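PDB 6AVX: carboxylesterase SOBER1 from Arabidopsis thaliana, which hydrolyses carboxylic esters, preferring short acyl chains, has phospholipase A2 activity and restrains the hypersensitive response that the bacterial effector AvrBsT triggers in plants. Local coordinates for residues Q27-L33 and I204-K209; S17-E22 and L39-A43; S58-V62 and D74-V78; L115-L120 and W134-T138. The protein carries 1 engineered substitution. One frame throughout, in Å; residues are numbered along the deposited sequence.

Contact 1 (Q27-L33 and I204-K209); sequences QFKSSEL and IESWIK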
loop_
_atom_site.group_PDB
_atom_site.type_symbol
_atom_site.label_atom_id
_atom_site.label_comp_id
_atom_site.label_asym_id
_atom_site.label_seq_id
_atom_site.Cartn_x
_atom_site.Cartn_y
_atom_site.Cartn_z
ATOM N N GLN A 27 -9.950 10.188 10.892
ATOM C CA GLN A 27 -9.029 9.912 11.988
ATOM C C GLN A 27 -7.748 10.728 11.889
ATOM O O GLN A 27 -6.948 10.723 12.830
ATOM C CB GLN A 27 -8.697 8.418 12.015
ATOM C CG GLN A 27 -9.894 7.553 12.349
ATOM C CD GLN A 27 -10.475 7.905 13.696
ATOM O OE1 GLN A 27 -9.737 8.092 14.664
ATOM N NE2 GLN A 27 -11.792 8.022 13.763
ATOM N N PHE A 28 -7.539 11.423 10.776
ATOM C CA PHE A 28 -6.376 12.281 10.577
ATOM C C PHE A 28 -6.858 13.693 10.882
ATOM O O PHE A 28 -7.269 14.452 10.000
ATOM C CB PHE A 28 -5.855 12.152 9.145
ATOM C CG PHE A 28 -5.232 10.814 8.840
ATOM C CD1 PHE A 28 -5.996 9.655 8.798
ATOM C CD2 PHE A 28 -3.875 10.714 8.580
ATOM C CE1 PHE A 28 -5.416 8.417 8.521
ATOM C CE2 PHE A 28 -3.292 9.481 8.302
ATOM C CZ PHE A 28 -4.065 8.339 8.276
ATOM N N LYS A 29 -6.842 14.028 12.172
ATOM C CA LYS A 29 -7.490 15.224 12.702
ATOM C C LYS A 29 -6.546 16.404 12.881
ATOM O O LYS A 29 -6.988 17.466 13.334
ATOM C CB LYS A 29 -8.159 14.898 14.041
ATOM C CG LYS A 29 -9.258 13.884 13.922
ATOM C CD LYS A 29 -9.943 13.686 15.256
ATOM C CE LYS A 29 -11.011 12.609 15.206
ATOM N NZ LYS A 29 -12.163 12.991 14.361
ATOM N N SER A 30 -5.277 16.267 12.528
ATOM C CA SER A 30 -4.319 17.333 12.776
ATOM C C SER A 30 -4.557 18.537 11.873
ATOM O O SER A 30 -5.076 18.427 10.762
ATOM C CB SER A 30 -2.896 16.835 12.553
ATOM O OG SER A 30 -2.689 16.484 11.199
ATOM N N SER A 31 -4.129 19.705 12.352
ATOM C CA SER A 31 -4.102 20.884 11.492
ATOM C C SER A 31 -3.260 20.641 10.249
ATOM O O SER A 31 -3.622 21.064 9.147
ATOM C CB SER A 31 -3.566 22.086 12.260
ATOM O OG SER A 31 -4.404 22.411 13.346
ATOM N N GLU A 32 -2.133 19.944 10.404
ATOM C CA GLU A 32 -1.186 19.774 9.312
ATOM C C GLU A 32 -1.771 18.980 8.160
ATOM O O GLU A 32 -1.400 19.207 7.006
ATOM C CB GLU A 32 0.081 19.081 9.821
ATOM C CG GLU A 32 0.950 19.943 10.725
ATOM C CD GLU A 32 0.539 19.931 12.188
ATOM O OE1 GLU A 32 -0.505 19.350 12.571
ATOM O OE2 GLU A 32 1.304 20.512 12.992
ATOM N N LEU A 33 -2.644 18.026 8.434
ATOM C CA LEU A 33 -3.242 17.244 7.366
ATOM C C LEU A 33 -4.626 17.739 6.979
ATOM O O LEU A 33 -5.269 17.145 6.110
ATOM C CB LEU A 33 -3.258 15.763 7.749
ATOM C CG LEU A 33 -1.869 15.115 7.938
ATOM C CD1 LEU A 33 -1.988 13.634 7.690
ATOM C CD2 LEU A 33 -0.793 15.709 7.035
ATOM N N ILE A 204 0.687 6.644 11.391
ATOM C CA ILE A 204 0.847 7.011 9.990
ATOM C C ILE A 204 0.731 8.519 9.821
ATOM O O ILE A 204 1.515 9.137 9.086
ATOM C CB ILE A 204 -0.162 6.240 9.118
ATOM C CG1 ILE A 204 0.161 4.742 9.132
ATOM C CG2 ILE A 204 -0.172 6.792 7.686
ATOM C CD1 ILE A 204 -0.989 3.870 8.731
ATOM N N GLU A 205 -0.263 9.137 10.467
ATOM C CA GLU A 205 -0.410 10.590 10.379
ATOM C C GLU A 205 0.855 11.292 10.844
ATOM O O GLU A 205 1.327 12.229 10.196
ATOM C CB GLU A 205 -1.601 11.054 11.212
ATOM C CG GLU A 205 -1.766 12.583 11.229
ATOM C CD GLU A 205 -2.983 13.034 11.994
ATOM O OE1 GLU A 205 -3.263 12.412 13.038
ATOM O OE2 GLU A 205 -3.662 13.962 11.533
ATOM N N SER A 206 1.414 10.853 11.966
ATOM C CA SER A 206 2.638 11.470 12.473
ATOM C C SER A 206 3.790 11.302 11.489
ATOM O O SER A 206 4.615 12.209 11.332
ATOM C CB SER A 206 3.001 10.868 13.825
ATOM O OG SER A 206 2.030 11.196 14.798
ATOM N N TRP A 207 3.885 10.131 10.852
ATOM C CA TRP A 207 4.918 9.881 9.847
ATOM C C TRP A 207 4.739 10.781 8.629
ATOM O O TRP A 207 5.713 11.353 8.136
ATOM C CB TRP A 207 4.873 8.398 9.490
ATOM C CG TRP A 207 5.631 7.936 8.279
ATOM C CD1 TRP A 207 6.952 7.606 8.194
ATOM C CD2 TRP A 207 5.066 7.676 6.988
ATOM N NE1 TRP A 207 7.237 7.163 6.913
ATOM C CE2 TRP A 207 6.096 7.199 6.161
ATOM C CE3 TRP A 207 3.784 7.791 6.464
ATOM C CZ2 TRP A 207 5.878 6.844 4.825
ATOM C CZ3 TRP A 207 3.572 7.443 5.142
ATOM C CH2 TRP A 207 4.610 6.972 4.345
ATOM N N ILE A 208 3.509 10.954 8.149
ATOM C CA ILE A 208 3.276 11.896 7.056
ATOM C C ILE A 208 3.706 13.298 7.463
ATOM O O ILE A 208 4.376 14.005 6.700
ATOM C CB ILE A 208 1.805 11.860 6.603
ATOM C CG1 ILE A 208 1.488 10.501 5.982
ATOM C CG2 ILE A 208 1.547 12.957 5.590
ATOM C CD1 ILE A 208 0.016 10.307 5.617
ATOM N N LYS A 209 3.319 13.726 8.667
ATOM C CA LYS A 209 3.705 15.051 9.149
ATOM C C LYS A 209 5.214 15.214 9.174
ATOM O O LYS A 209 5.738 16.265 8.792
ATOM C CB LYS A 209 3.132 15.289 10.540
ATOM C CG LYS A 209 1.627 15.521 10.508
ATOM C CD LYS A 209 1.008 15.548 11.884
ATOM C CE LYS A 209 1.685 16.552 12.780
ATOM N NZ LYS A 209 0.920 16.716 14.055
HETATM O O HOH W 1 -5.316 13.050 14.488
HETATM O O HOH W 2 2.713 19.149 14.705
#

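Contact 2 (S17-E22 and L39-A43); sequences SGPANE and LFPSA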
loop_
_atom_site.group_PDB
_atom_site.type_symbol
_atom_site.label_atom_id
_atom_site.label_comp_id
_atom_site.label_asym_id
_atom_site.label_seq_id
_atom_site.Cartn_x
_atom_site.Cartn_y
_atom_site.Cartn_z
ATOM N N SER A 17 -14.415 -1.332 -0.883
ATOM C CA SER A 17 -14.596 -0.261 -1.862
ATOM C C SER A 17 -14.003 1.027 -1.310
ATOM O O SER A 17 -13.714 1.149 -0.113
ATOM C CB SER A 17 -16.068 -0.044 -2.192
ATOM O OG SER A 17 -16.736 0.549 -1.095
ATOM N N GLY A 18 -13.843 2.006 -2.191
ATOM C CA GLY A 18 -13.327 3.293 -1.783
ATOM C C GLY A 18 -14.256 4.015 -0.826
ATOM O O GLY A 18 -13.846 4.460 0.248
ATOM N N PRO A 19 -15.523 4.186 -1.213
ATOM C CA PRO A 19 -16.452 4.906 -0.328
ATOM C C PRO A 19 -16.569 4.287 1.043
ATOM O O PRO A 19 -16.734 5.010 2.031
ATOM C CB PRO A 19 -17.769 4.879 -1.110
ATOM C CG PRO A 19 -17.322 4.875 -2.552
ATOM C CD PRO A 19 -16.122 3.940 -2.531
ATOM N N ALA A 20 -16.441 2.959 1.157
ATOM C CA ALA A 20 -16.516 2.326 2.467
ATOM C C ALA A 20 -15.381 2.769 3.368
ATOM O O ALA A 20 -15.520 2.752 4.594
ATOM C CB ALA A 20 -16.508 0.804 2.331
ATOM N N ASN A 21 -14.252 3.170 2.792
ATOM C CA ASN A 21 -13.066 3.529 3.551
ATOM C C ASN A 21 -12.824 5.019 3.685
ATOM O O ASN A 21 -11.961 5.415 4.474
ATOM C CB ASN A 21 -11.843 2.867 2.935
ATOM C CG ASN A 21 -11.782 1.436 3.282
ATOM O OD1 ASN A 21 -11.305 1.072 4.366
ATOM N ND2 ASN A 21 -12.318 0.593 2.417
ATOM N N GLU A 22 -13.560 5.845 2.952
ATOM C CA GLU A 22 -13.366 7.286 3.053
ATOM C C GLU A 22 -13.349 7.799 4.484
ATOM O O GLU A 22 -12.566 8.724 4.758
ATOM C CB GLU A 22 -14.392 8.027 2.176
ATOM C CG GLU A 22 -14.060 7.954 0.690
ATOM C CD GLU A 22 -15.120 8.499 -0.228
ATOM O OE1 GLU A 22 -16.284 8.639 0.172
ATOM O OE2 GLU A 22 -14.793 8.760 -1.404
ATOM N N LEU A 39 -8.028 10.611 -1.930
ATOM C CA LEU A 39 -8.740 9.880 -2.964
ATOM C C LEU A 39 -8.818 8.415 -2.582
ATOM O O LEU A 39 -7.807 7.801 -2.238
ATOM C CB LEU A 39 -8.049 10.049 -4.311
ATOM C CG LEU A 39 -8.825 9.484 -5.485
ATOM C CD1 LEU A 39 -10.115 10.259 -5.725
ATOM C CD2 LEU A 39 -7.964 9.510 -6.729
ATOM N N PHE A 40 -10.030 7.878 -2.619
ATOM C CA PHE A 40 -10.316 6.496 -2.258
ATOM C C PHE A 40 -10.949 5.829 -3.474
ATOM O O PHE A 40 -12.183 5.750 -3.569
ATOM C CB PHE A 40 -11.281 6.436 -1.078
ATOM C CG PHE A 40 -10.683 6.871 0.241
ATOM C CD1 PHE A 40 -10.295 5.938 1.166
ATOM C CD2 PHE A 40 -10.526 8.222 0.554
ATOM C CE1 PHE A 40 -9.750 6.324 2.377
ATOM C CE2 PHE A 40 -9.994 8.600 1.781
ATOM C CZ PHE A 40 -9.611 7.653 2.672
ATOM N N PRO A 41 -10.146 5.339 -4.419
ATOM C CA PRO A 41 -10.695 4.673 -5.610
ATOM C C PRO A 41 -11.268 3.314 -5.252
ATOM O O PRO A 41 -11.038 2.779 -4.160
ATOM C CB PRO A 41 -9.480 4.538 -6.532
ATOM C CG PRO A 41 -8.332 4.439 -5.585
ATOM C CD PRO A 41 -8.681 5.398 -4.469
ATOM N N SER A 42 -12.001 2.719 -6.203
ATOM C CA SER A 42 -12.570 1.391 -6.028
ATOM C C SER A 42 -12.039 0.457 -7.102
ATOM O O SER A 42 -12.049 0.798 -8.292
ATOM C CB SER A 42 -14.088 1.436 -6.110
ATOM O OG SER A 42 -14.610 2.107 -4.985
ATOM N N ALA A 43 -11.595 -0.716 -6.688
ATOM C CA ALA A 43 -11.068 -1.686 -7.621
ATOM C C ALA A 43 -12.186 -2.207 -8.528
ATOM O O ALA A 43 -13.355 -2.246 -8.137
ATOM C CB ALA A 43 -10.462 -2.875 -6.875
HETATM O O HOH W 3 -12.480 9.442 -2.841
HETATM O O HOH W 4 -14.563 6.580 -3.411
#

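Contact 3 (S58-V62 and D74-V78); sequences SWFDV and DESSV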
loop_
_atom_site.group_PDB
_atom_site.type_symbol
_atom_site.label_atom_id
_atom_site.label_comp_id
_atom_site.label_asym_id
_atom_site.label_seq_id
_atom_site.Cartn_x
_atom_site.Cartn_y
_atom_site.Cartn_z
ATOM N N SER A 58 -11.534 -6.206 -6.543
ATOM C CA SER A 58 -10.229 -6.793 -6.273
ATOM C C SER A 58 -9.198 -6.106 -7.149
ATOM O O SER A 58 -9.360 -6.040 -8.371
ATOM C CB SER A 58 -10.262 -8.277 -6.603
ATOM O OG SER A 58 -8.980 -8.833 -6.420
ATOM N N TRP A 59 -8.123 -5.605 -6.533
ATOM C CA TRP A 59 -7.097 -4.925 -7.312
ATOM C C TRP A 59 -6.359 -5.862 -8.255
ATOM O O TRP A 59 -5.948 -5.448 -9.339
ATOM C CB TRP A 59 -6.093 -4.222 -6.390
ATOM C CG TRP A 59 -6.694 -3.103 -5.601
ATOM C CD1 TRP A 59 -6.941 -3.085 -4.261
ATOM C CD2 TRP A 59 -7.153 -1.848 -6.113
ATOM N NE1 TRP A 59 -7.530 -1.897 -3.914
ATOM C CE2 TRP A 59 -7.677 -1.121 -5.027
ATOM C CE3 TRP A 59 -7.180 -1.263 -7.379
ATOM C CZ2 TRP A 59 -8.225 0.152 -5.172
ATOM C CZ3 TRP A 59 -7.729 -0.008 -7.513
ATOM C CH2 TRP A 59 -8.234 0.684 -6.422
ATOM N N PHE A 60 -6.093 -7.097 -7.830
ATOM C CA PHE A 60 -5.317 -8.064 -8.598
ATOM C C PHE A 60 -5.627 -9.437 -8.005
ATOM O O PHE A 60 -6.082 -9.542 -6.874
ATOM C CB PHE A 60 -3.817 -7.735 -8.567
ATOM C CG PHE A 60 -3.218 -7.709 -7.182
ATOM C CD1 PHE A 60 -2.840 -8.890 -6.560
ATOM C CD2 PHE A 60 -2.995 -6.516 -6.503
ATOM C CE1 PHE A 60 -2.284 -8.875 -5.276
ATOM C CE2 PHE A 60 -2.425 -6.508 -5.220
ATOM C CZ PHE A 60 -2.073 -7.686 -4.619
ATOM N N ASP A 61 -5.380 -10.493 -8.765
ATOM C CA ASP A 61 -5.809 -11.800 -8.299
ATOM C C ASP A 61 -4.948 -12.251 -7.135
ATOM O O ASP A 61 -3.739 -12.010 -7.101
ATOM C CB ASP A 61 -5.756 -12.819 -9.430
ATOM C CG ASP A 61 -6.546 -14.076 -9.127
ATOM O OD1 ASP A 61 -7.419 -14.062 -8.231
ATOM O OD2 ASP A 61 -6.280 -15.078 -9.829
ATOM N N VAL A 62 -5.589 -12.938 -6.195
ATOM C CA VAL A 62 -4.980 -13.472 -4.980
ATOM C C VAL A 62 -5.188 -14.982 -5.039
ATOM O O VAL A 62 -6.328 -15.451 -4.907
ATOM C CB VAL A 62 -5.626 -12.857 -3.729
ATOM C CG1 VAL A 62 -5.027 -13.463 -2.463
ATOM C CG2 VAL A 62 -5.474 -11.337 -3.748
ATOM N N ASP A 74 1.017 -13.271 -8.294
ATOM C CA ASP A 74 0.628 -13.142 -9.711
ATOM C C ASP A 74 1.013 -11.754 -10.254
ATOM O O ASP A 74 0.265 -10.794 -10.056
ATOM C CB ASP A 74 -0.868 -13.381 -9.831
ATOM C CG ASP A 74 -1.364 -13.327 -11.257
ATOM O OD1 ASP A 74 -0.620 -12.886 -12.153
ATOM O OD2 ASP A 74 -2.534 -13.727 -11.490
ATOM N N GLU A 75 2.114 -11.686 -11.035
ATOM C CA GLU A 75 2.766 -10.407 -11.376
ATOM C C GLU A 75 2.036 -9.607 -12.462
ATOM O O GLU A 75 1.909 -8.379 -12.353
ATOM C CB GLU A 75 4.236 -10.622 -11.797
ATOM C CG GLU A 75 5.035 -9.300 -11.869
ATOM C CD GLU A 75 6.364 -9.407 -12.610
ATOM O OE1 GLU A 75 6.358 -9.365 -13.860
ATOM O OE2 GLU A 75 7.419 -9.508 -11.943
ATOM N N SER A 76 1.613 -10.249 -13.553
ATOM C CA SER A 76 0.882 -9.520 -14.583
ATOM C C SER A 76 -0.365 -8.870 -13.997
ATOM O O SER A 76 -0.756 -7.763 -14.405
ATOM C CB SER A 76 0.506 -10.472 -15.719
ATOM O OG SER A 76 -0.162 -11.616 -15.214
ATOM N N SER A 77 -1.016 -9.564 -13.053
ATOM C CA SER A 77 -2.211 -9.022 -12.422
ATOM C C SER A 77 -1.866 -7.810 -11.561
ATOM O O SER A 77 -2.501 -6.774 -11.682
ATOM C CB SER A 77 -2.945 -10.114 -11.653
ATOM O OG SER A 77 -4.215 -9.641 -11.272
ATOM N N VAL A 78 -0.826 -7.909 -10.735
ATOM C CA VAL A 78 -0.367 -6.756 -9.962
ATOM C C VAL A 78 -0.015 -5.588 -10.883
ATOM O O VAL A 78 -0.329 -4.444 -10.584
ATOM C CB VAL A 78 0.812 -7.159 -9.057
ATOM C CG1 VAL A 78 1.320 -5.963 -8.252
ATOM C CG2 VAL A 78 0.417 -8.293 -8.145
HETATM O O HOH W 5 -3.720 -15.693 -10.348
#

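Contact 4 (L115-L120 and W134-T138); sequences LASVLL and WVPFT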
loop_
_atom_site.group_PDB
_atom_site.type_symbol
_atom_site.label_atom_id
_atom_site.label_comp_id
_atom_site.label_asym_id
_atom_site.label_seq_id
_atom_site.Cartn_x
_atom_site.Cartn_y
_atom_site.Cartn_z
ATOM N N LEU A 115 2.790 -0.870 -2.221
ATOM C CA LEU A 115 4.209 -1.143 -2.344
ATOM C C LEU A 115 4.622 -1.232 -3.803
ATOM O O LEU A 115 5.603 -0.608 -4.227
ATOM C CB LEU A 115 4.540 -2.442 -1.622
ATOM C CG LEU A 115 6.044 -2.690 -1.523
ATOM C CD1 LEU A 115 6.655 -1.841 -0.432
ATOM C CD2 LEU A 115 6.337 -4.162 -1.292
ATOM N N ALA A 116 3.906 -2.034 -4.580
ATOM C CA ALA A 116 4.254 -2.202 -5.984
ATOM C C ALA A 116 4.192 -0.878 -6.729
ATOM O O ALA A 116 5.052 -0.577 -7.576
ATOM C CB ALA A 116 3.302 -3.206 -6.622
ATOM N N SER A 117 3.176 -0.071 -6.427
ATOM C CA SER A 117 2.984 1.178 -7.150
ATOM C C SER A 117 4.094 2.167 -6.844
ATOM O O SER A 117 4.577 2.865 -7.743
ATOM C CB SER A 117 1.626 1.780 -6.808
ATOM O OG SER A 117 0.551 0.950 -7.233
ATOM N N VAL A 118 4.472 2.288 -5.578
ATOM C CA VAL A 118 5.529 3.214 -5.200
ATOM C C VAL A 118 6.859 2.781 -5.800
ATOM O O VAL A 118 7.608 3.606 -6.349
ATOM C CB VAL A 118 5.596 3.336 -3.672
ATOM C CG1 VAL A 118 6.873 4.033 -3.245
ATOM C CG2 VAL A 118 4.341 4.029 -3.137
ATOM N N LEU A 119 7.172 1.492 -5.709
ATOM C CA LEU A 119 8.502 1.034 -6.114
ATOM C C LEU A 119 8.704 1.091 -7.619
ATOM O O LEU A 119 9.857 1.096 -8.076
ATOM C CB LEU A 119 8.750 -0.398 -5.624
ATOM C CG LEU A 119 8.764 -0.623 -4.111
ATOM C CD1 LEU A 119 8.847 -2.111 -3.773
ATOM C CD2 LEU A 119 9.911 0.127 -3.486
ATOM N N LEU A 120 7.633 1.106 -8.390
ATOM C CA LEU A 120 7.733 1.183 -9.839
ATOM C C LEU A 120 7.491 2.586 -10.379
ATOM O O LEU A 120 7.569 2.785 -11.592
ATOM C CB LEU A 120 6.769 0.186 -10.491
ATOM C CG LEU A 120 7.222 -1.268 -10.337
ATOM C CD1 LEU A 120 6.075 -2.228 -10.597
ATOM C CD2 LEU A 120 8.405 -1.583 -11.286
ATOM N N TRP A 134 1.756 -7.400 1.864
ATOM C CA TRP A 134 2.742 -8.417 1.528
ATOM C C TRP A 134 3.472 -7.945 0.284
ATOM O O TRP A 134 3.072 -6.988 -0.361
ATOM C CB TRP A 134 2.091 -9.778 1.319
ATOM C CG TRP A 134 1.149 -9.870 0.144
ATOM C CD1 TRP A 134 1.465 -10.269 -1.121
ATOM C CD2 TRP A 134 -0.263 -9.626 0.141
ATOM N NE1 TRP A 134 0.351 -10.268 -1.905
ATOM C CE2 TRP A 134 -0.735 -9.904 -1.157
ATOM C CE3 TRP A 134 -1.178 -9.234 1.117
ATOM C CZ2 TRP A 134 -2.077 -9.775 -1.508
ATOM C CZ3 TRP A 134 -2.506 -9.117 0.779
ATOM C CH2 TRP A 134 -2.951 -9.404 -0.529
ATOM N N VAL A 135 4.568 -8.623 -0.045
ATOM C CA VAL A 135 5.359 -8.307 -1.229
ATOM C C VAL A 135 4.742 -9.049 -2.409
ATOM O O VAL A 135 4.760 -10.287 -2.416
ATOM C CB VAL A 135 6.829 -8.694 -1.039
ATOM C CG1 VAL A 135 7.632 -8.322 -2.279
ATOM C CG2 VAL A 135 7.403 -7.981 0.177
ATOM N N PRO A 136 4.177 -8.356 -3.409
ATOM C CA PRO A 136 3.354 -9.047 -4.402
ATOM C C PRO A 136 4.105 -9.434 -5.655
ATOM O O PRO A 136 3.496 -9.636 -6.707
ATOM C CB PRO A 136 2.271 -8.012 -4.712
ATOM C CG PRO A 136 3.008 -6.761 -4.662
ATOM C CD PRO A 136 4.006 -6.895 -3.533
ATOM N N PHE A 137 5.414 -9.570 -5.545
ATOM C CA PHE A 137 6.236 -9.994 -6.667
ATOM C C PHE A 137 7.537 -10.558 -6.120
ATOM O O PHE A 137 7.823 -10.464 -4.933
ATOM C CB PHE A 137 6.420 -8.880 -7.725
ATOM C CG PHE A 137 6.584 -7.466 -7.177
ATOM C CD1 PHE A 137 7.312 -7.207 -6.030
ATOM C CD2 PHE A 137 6.044 -6.389 -7.865
ATOM C CE1 PHE A 137 7.467 -5.894 -5.568
ATOM C CE2 PHE A 137 6.205 -5.096 -7.425
ATOM C CZ PHE A 137 6.918 -4.845 -6.277
ATOM N N THR A 138 8.310 -11.194 -7.004
ATOM C CA THR A 138 9.599 -11.762 -6.639
ATOM C C THR A 138 10.699 -10.729 -6.867
ATOM O O THR A 138 10.472 -9.638 -7.404
ATOM C CB THR A 138 9.935 -13.004 -7.468
ATOM O OG1 THR A 138 10.280 -12.595 -8.794
ATOM C CG2 THR A 138 8.776 -14.009 -7.514
#

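Contact 1 (Q27-L33 and I204-K209)
The irregular segment 27-33 runs beside about a turn and a half of helix 198-212, and four residues of loop keep pace with four of helix: the CA atoms of Phe28 and Glu205 lie 6.2 Å apart, those of Glu32 and Lys209 6.8 Å. The centrepiece is Glu205, a buried acid whose charge is met by hydrogen bonds. Its OE2 accepts from Ser30 N at 3.0 Å and from Ser30 OG at 2.7 Å, while water 1 links Glu205 OE1 to Gln27 O and Lys29 N. Ser30 OG in turn accepts from Leu33 N at 3.2 Å, an ST motif that ties the loop's own bend to the glutamate. In this alpha/beta hydrolase, helix 198-212 packs on the central parallel sheet, Ile204 reaching Ala129, Leu131 and Leu155; the loop borders another flank of the helix and leads on to edge strand 37-39. Apolar contacts back the polar ones: Phe28 CE2 approaches Ile208 CD1 at 4.3 Å, with Ile204 CG2 at the ring edge, and Leu33 CD2 meets Ile208 CG2 at 3.9 Å. Nearer solvent, Glu32 OE1 and Lys209 NZ form a salt bridge at 3.3 Å, whose hydrogen bond is weak, and water 2 joins Glu32 OE2 to the same NZ.

Contact 2 (S17-E22 and L39-A43)
This is a close backbone-to-backbone packing of a short, weakly bonded helix against the loop that leaves edge strand 37-39 of the parallel sheet. The CA atoms of Gly18 and Phe40 are 4.4 Å apart, and Gly18 CA lies 3.2 Å from Phe40 O in a CA-H...O contact. Such proximity depends on a missing side chain: an ideal beta carbon on Gly18 would fall 1.9 Å from Phe40 O, a clash. Gly18 N, in the first turn, donates to Ser42 OG at 2.9 Å, and Ser17 is the N-cap, its OG accepting weakly from Ala20 N at 3.3 Å. Segment 17-22 belongs to the connection between the neighbouring parallel strands 7-11 and 37-39, so the contact packs part of that connection against the loop just after the strand it leads to. In alpha/beta hydrolases the loop following the strand equivalent to 7-11 commonly supplies part of the oxyanion hole. Asn21 ND2 is held by Asp16 and by Ser17 O, the latter at 2.9 Å; its side chain is about 10 Å from that of Ser108, the probable nucleophile. Phe40 slides beneath the helix end: Glu22 CA sits 3.6 Å from the ring centroid, almost on the ring normal, a CH-pi contact, and the ring also meets Trp10. Outside this apolar patch, waters 3 and 4 bridge Glu22 OE2 to Phe40 N and Phe40 O respectively.

Contact 3 (S58-V62 and D74-V78)
The start of a helix offers polar groups that a passing loop can use, and segment 74-78 illustrates how. Asp74 comes first, at the N-cap of helix 75-94, with its OD1 accepting weakly from Ser77 N at 3.5 Å. Its other oxygen faces an unlikely partner, Asp61: the two OD2 atoms of Asp74 and Asp61 are 4.3 Å apart. Water 5 eases this meeting of like charges by donating to both, at 2.6 Å to Asp74 OD2 and 2.7 Å to Asp61 OD2, and Thr49 is a further partner of Asp61. The chain meets the loop again at Ser77, whose CA is 5.0 Å from that of Phe60. Here Ser77 OG accepts from Asp61 N at 2.9 Å, with a nearly straight N-H...O angle of 162°, so a helix side chain takes up a backbone donor of the loop. Val78 closes the segment with an apolar contact, its CG2 lying 3.8 Å from the centroid of the Phe60 ring, over the face, in a CH-pi arrangement. Phe60 is thus set between helices: Val78 of helix 75-94 lies over its ring, Gln109 and Ala112 of helix 109-120 also touch it, and Trp134, from the loop after strand 127-131, adjoins it, while Asp61 rests on Val48 of strand 45-48.

Contact 4 (L115-L120 and W134-T138)
Phe137 loses more area to this buried contact than any other residue, and the helix receives it with small and branched aliphatic groups. Its CE2 packs on Ala116 CB at 3.6 Å and lies 4.3 Å from Leu120 CD1, while Leu119 CD1 approaches the ring edge, 4.2 Å from Phe137 CZ. The slight bulk of Ala116 lets the loop come close, and the same CB also touches Pro136 CG at 4.1 Å. Helix 109-120 follows what is probably the nucleophile elbow of the alpha/beta hydrolase fold, the turn carrying Ser108, and connects parallel neighbours 102-107 and 127-131 in a beta-alpha-beta crossover; segment 134-138 is the loop beyond the second of these strands, folding back over the helix. One turn before Leu119, Leu115 extends CD2 into the angle between Val135 and Pro136, 4.2 Å from both Val135 CG2 and Pro136 CD. The interaction is wholly apolar. Trp134 directs its CA-to-CB bond away from the helical segment, and its side chain lies about 4 Å from that of Ser108, the probable nucleophile.

How the contacts relate
Contacts 2, 3 and 4 form a chain of packing past the probable active site, whereas contact 1 touches none of them. Contact 2 comes nearest to it, with centres 19 Å and nearest atoms about 7 Å apart, and their segments alternate in sequence; contacts 3 and 4 are nested within the loop contact 1 closes. Trp59 joins contacts 2 and 3, its CH2 lying 3.8 Å from Pro41 CG and its CD2 3.5 Å from Ala43 CB. Contacts 3 and 4, with centres 11 Å apart, merge where Phe60 CZ meets Trp134 CZ2 at 3.7 Å and Val78 CG1 meets Ala116 CB at 3.8 Å. Contact 4 approaches Ser108 most closely, then contact 3, with about 8 Å between the Phe60 and Ser108 side chains, then contact 2.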